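Long-range contact in insect fatty acid binding protein (Manduca sexta, PDB 1MDC), which binds a single fatty acid molecule inside its beta-barrel and takes part in lipid transport in the cytoplasm: residues V34-M42 with S50-G58. Sequence-based numbering, arbitrary orientation. Where two conformers were deposited one is given.
Sequences VSDKPTQKM and SNTSTGGGG. Unlike the reference sequence in segment 50-58: Asn51 (reference Ile), Gly56 (reference Ile). With SO4 (sulfate ion), chain B.
The side-chain amides of Gln40 and Asn51, on the ligand-facing side of the antiparallel beta hairpin of strands 39-45 and 48-54 in the fatty-acid-binding-protein barrel, meet at an angle rather than stacking: their planes are 44° apart, with Gln40 OE1 4.1 Å from Asn51 ND2. A sulfate ion, probably from the crystallisation liquor, sits off the O/N end of the Gln40 amide, not over its face, with sulfate O2 3.4 Å from both Gln40 OE1 and Gln40 NE2. NE2 gives this O2 a weak, bent bond, while Tyr84, His93 and Lys106 hold the ion from elsewhere. The first torsion of Gln40 puts CG over its own backbone, and the chain then runs extended to the amide, where NE2 bonds bound palmitate and OE1 accepts from Lys106. The short axes of 39-42 and 50-54 run antiparallel, 4.7 Å apart. Lys41 and Thr52 form a hydrogen-bonded pair: Thr52 N donates to Lys41 O over 2.8 Å at 176°, almost straight, and Lys41 N returns a bond to Thr52 O. The flanking pairs, Gln40 with Ser53 and Met42 with Asn51, are non-hydrogen-bonded; there CA-H...O contacts bring Gln40 CA to 3.3 Å from Thr52 O. On the other face, the side of Lys41 and Thr52, the hydroxyls of Thr39 and Thr54 hydrogen-bond to each other. One water joins Thr39 OG1 to Thr52 O, another Thr54 OG1 to Lys37 O; a third links Lys41 O to Thr52 OG1, which also bonds Thr61. Past the strands, the Asp36 carboxylate reaches the type II turn of Gly55 to Gly58. Its first torsion swings CG opposite the backbone N (chi1 -165°), directing OD1 at the turn, where Gly56 N donates to Asp36 OD1 over 2.8 Å from above the carboxylate plane.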
loop_
_atom_site.group_PDB
_atom_site.type_symbol
_atom_site.label_atom_id
_atom_site.label_comp_id
_atom_site.label_asym_id
_atom_site.label_seq_id
_atom_site.Cartn_x
_atom_site.Cartn_y
_atom_site.Cartn_z
ATOM N N VAL A 34 -12.516 -2.209 -2.700
ATOM C CA VAL A 34 -12.448 -3.551 -3.240
ATOM C C VAL A 34 -12.671 -3.572 -4.734
ATOM O O VAL A 34 -12.274 -4.502 -5.413
ATOM C CB VAL A 34 -13.256 -4.683 -2.545
ATOM C CG1 VAL A 34 -13.165 -4.627 -1.047
ATOM C CG2 VAL A 34 -14.657 -4.812 -3.028
ATOM N N SER A 35 -13.315 -2.561 -5.257
ATOM C CA SER A 35 -13.567 -2.586 -6.692
ATOM C C SER A 35 -12.414 -1.904 -7.471
ATOM O O SER A 35 -12.375 -1.983 -8.704
ATOM C CB SER A 35 -14.867 -1.878 -7.079
ATOM O OG SER A 35 -14.708 -0.470 -6.929
ATOM N N ASP A 36 -11.520 -1.223 -6.762
ATOM C CA ASP A 36 -10.434 -0.510 -7.441
ATOM C C ASP A 36 -9.497 -1.392 -8.246
ATOM O O ASP A 36 -9.362 -2.567 -7.949
ATOM C CB ASP A 36 -9.596 0.068 -6.265
ATOM C CG ASP A 36 -8.567 1.148 -6.524
ATOM O OD1 ASP A 36 -8.756 1.769 -7.636
ATOM O OD2 ASP A 36 -7.685 1.425 -5.730
ATOM N N LYS A 37 -8.842 -0.805 -9.251
ATOM C CA LYS A 37 -7.872 -1.518 -10.082
ATOM C C LYS A 37 -6.668 -0.564 -10.081
ATOM O O LYS A 37 -6.348 0.059 -11.096
ATOM C CB LYS A 37 -8.352 -1.765 -11.514
ATOM C CG LYS A 37 -9.425 -2.861 -11.629
ATOM C CD LYS A 37 -8.894 -4.287 -11.356
ATOM C CE LYS A 37 -9.897 -5.453 -11.444
ATOM N NZ LYS A 37 -9.356 -6.781 -11.025
ATOM N N PRO A 38 -6.021 -0.415 -8.926
ATOM C CA PRO A 38 -4.887 0.493 -8.803
ATOM C C PRO A 38 -3.604 0.056 -9.482
ATOM O O PRO A 38 -3.407 -1.118 -9.790
ATOM C CB PRO A 38 -4.550 0.528 -7.298
ATOM C CG PRO A 38 -4.986 -0.824 -6.749
ATOM C CD PRO A 38 -6.100 -1.289 -7.723
ATOM N N THR A 39 -2.730 1.038 -9.708
ATOM C CA THR A 39 -1.418 0.837 -10.311
ATOM C C THR A 39 -0.446 1.584 -9.429
ATOM O O THR A 39 -0.824 2.551 -8.754
ATOM C CB THR A 39 -1.174 1.278 -11.753
ATOM O OG1 THR A 39 -1.065 2.707 -11.790
ATOM C CG2 THR A 39 -2.269 0.743 -12.674
ATOM N N GLN A 40 0.804 1.152 -9.412
ATOM C CA GLN A 40 1.776 1.853 -8.601
ATOM C C GLN A 40 3.182 1.790 -9.218
ATOM O O GLN A 40 3.584 0.765 -9.769
ATOM C CB GLN A 40 1.704 1.508 -7.137
ATOM C CG GLN A 40 2.006 0.085 -6.885
ATOM C CD GLN A 40 2.049 -0.085 -5.413
ATOM O OE1 GLN A 40 3.061 0.173 -4.770
ATOM N NE2 GLN A 40 0.932 -0.501 -4.894
ATOM N N LYS A 41 3.920 2.897 -9.147
ATOM C CA LYS A 41 5.260 2.998 -9.713
ATOM C C LYS A 41 6.143 3.679 -8.707
ATOM O O LYS A 41 5.749 4.709 -8.186
ATOM C CB LYS A 41 5.157 3.957 -10.865
ATOM C CG LYS A 41 6.479 4.152 -11.633
ATOM C CD LYS A 41 6.389 4.978 -12.924
ATOM C CE LYS A 41 6.354 6.491 -12.807
ATOM N NZ LYS A 41 5.904 7.119 -14.065
ATOM N N MET A 42 7.315 3.096 -8.433
ATOM C CA MET A 42 8.276 3.643 -7.470
ATOM C C MET A 42 9.541 4.100 -8.186
ATOM O O MET A 42 9.948 3.412 -9.111
ATOM C CB MET A 42 8.701 2.530 -6.443
ATOM C CG MET A 42 9.278 3.217 -5.263
ATOM S SD MET A 42 9.431 2.042 -3.922
ATOM C CE MET A 42 10.903 2.571 -3.045
ATOM N N SER A 50 10.018 8.103 -4.530
ATOM C CA SER A 50 8.729 8.656 -4.939
ATOM C C SER A 50 7.827 7.502 -5.329
ATOM O O SER A 50 8.280 6.576 -5.989
ATOM C CB SER A 50 8.785 9.451 -6.270
ATOM O OG SER A 50 9.439 10.667 -6.073
ATOM N N ASN A 51 6.558 7.564 -4.940
ATOM C CA ASN A 51 5.597 6.532 -5.276
ATOM C C ASN A 51 4.436 7.201 -5.974
ATOM O O ASN A 51 3.837 8.127 -5.433
ATOM C CB ASN A 51 5.141 5.903 -3.928
ATOM C CG ASN A 51 4.207 4.749 -3.952
ATOM O OD1 ASN A 51 3.477 4.488 -2.968
ATOM N ND2 ASN A 51 4.248 4.037 -5.050
ATOM N N THR A 52 4.136 6.751 -7.181
ATOM C CA THR A 52 3.038 7.306 -7.944
ATOM C C THR A 52 1.961 6.232 -7.997
ATOM O O THR A 52 2.236 5.112 -8.413
ATOM C CB THR A 52 3.385 7.626 -9.401
ATOM O OG1 THR A 52 4.307 8.674 -9.427
ATOM C CG2 THR A 52 2.077 8.039 -10.107
ATOM N N SER A 53 0.742 6.572 -7.562
ATOM C CA SER A 53 -0.387 5.633 -7.534
ATOM C C SER A 53 -1.596 6.228 -8.285
ATOM O O SER A 53 -1.769 7.445 -8.299
ATOM C CB SER A 53 -0.813 5.311 -6.103
ATOM O OG SER A 53 -1.235 6.511 -5.491
ATOM N N THR A 54 -2.414 5.337 -8.896
ATOM C CA THR A 54 -3.629 5.734 -9.616
ATOM C C THR A 54 -4.734 4.846 -9.042
ATOM O O THR A 54 -4.456 3.839 -8.369
ATOM C CB THR A 54 -3.614 5.369 -11.138
ATOM O OG1 THR A 54 -3.430 3.939 -11.355
ATOM C CG2 THR A 54 -2.463 6.067 -11.843
ATOM N N GLY A 55 -5.988 5.195 -9.303
ATOM C CA GLY A 55 -7.119 4.402 -8.828
ATOM C C GLY A 55 -8.045 5.176 -7.916
ATOM O O GLY A 55 -8.158 6.381 -8.036
ATOM N N GLY A 56 -8.700 4.458 -7.012
ATOM C CA GLY A 56 -9.614 5.011 -6.020
ATOM C C GLY A 56 -8.745 5.975 -5.209
ATOM O O GLY A 56 -7.624 5.647 -4.791
ATOM N N GLY A 57 -9.311 7.153 -5.007
ATOM C CA GLY A 57 -8.629 8.197 -4.277
ATOM C C GLY A 57 -7.804 9.000 -5.284
ATOM O O GLY A 57 -7.071 9.904 -4.885
ATOM N N GLY A 58 -7.955 8.688 -6.592
ATOM C CA GLY A 58 -7.233 9.414 -7.600
ATOM C C GLY A 58 -5.732 9.161 -7.731
ATOM O O GLY A 58 -5.137 8.314 -7.061
HETATM S S SO4 B . 1.748 1.494 -0.639
HETATM O O1 SO4 B . 3.169 1.859 -0.610
HETATM O O2 SO4 B . 1.477 0.676 -1.803
HETATM O O3 SO4 B . 1.388 0.693 0.539
HETATM O O4 SO4 B . 0.928 2.737 -0.703
HETATM O O HOH W 1 -5.732 2.637 -11.794
HETATM O O HOH W 2 1.214 4.276 -11.157
HETATM O O HOH W 3 6.952 7.661 -8.687
#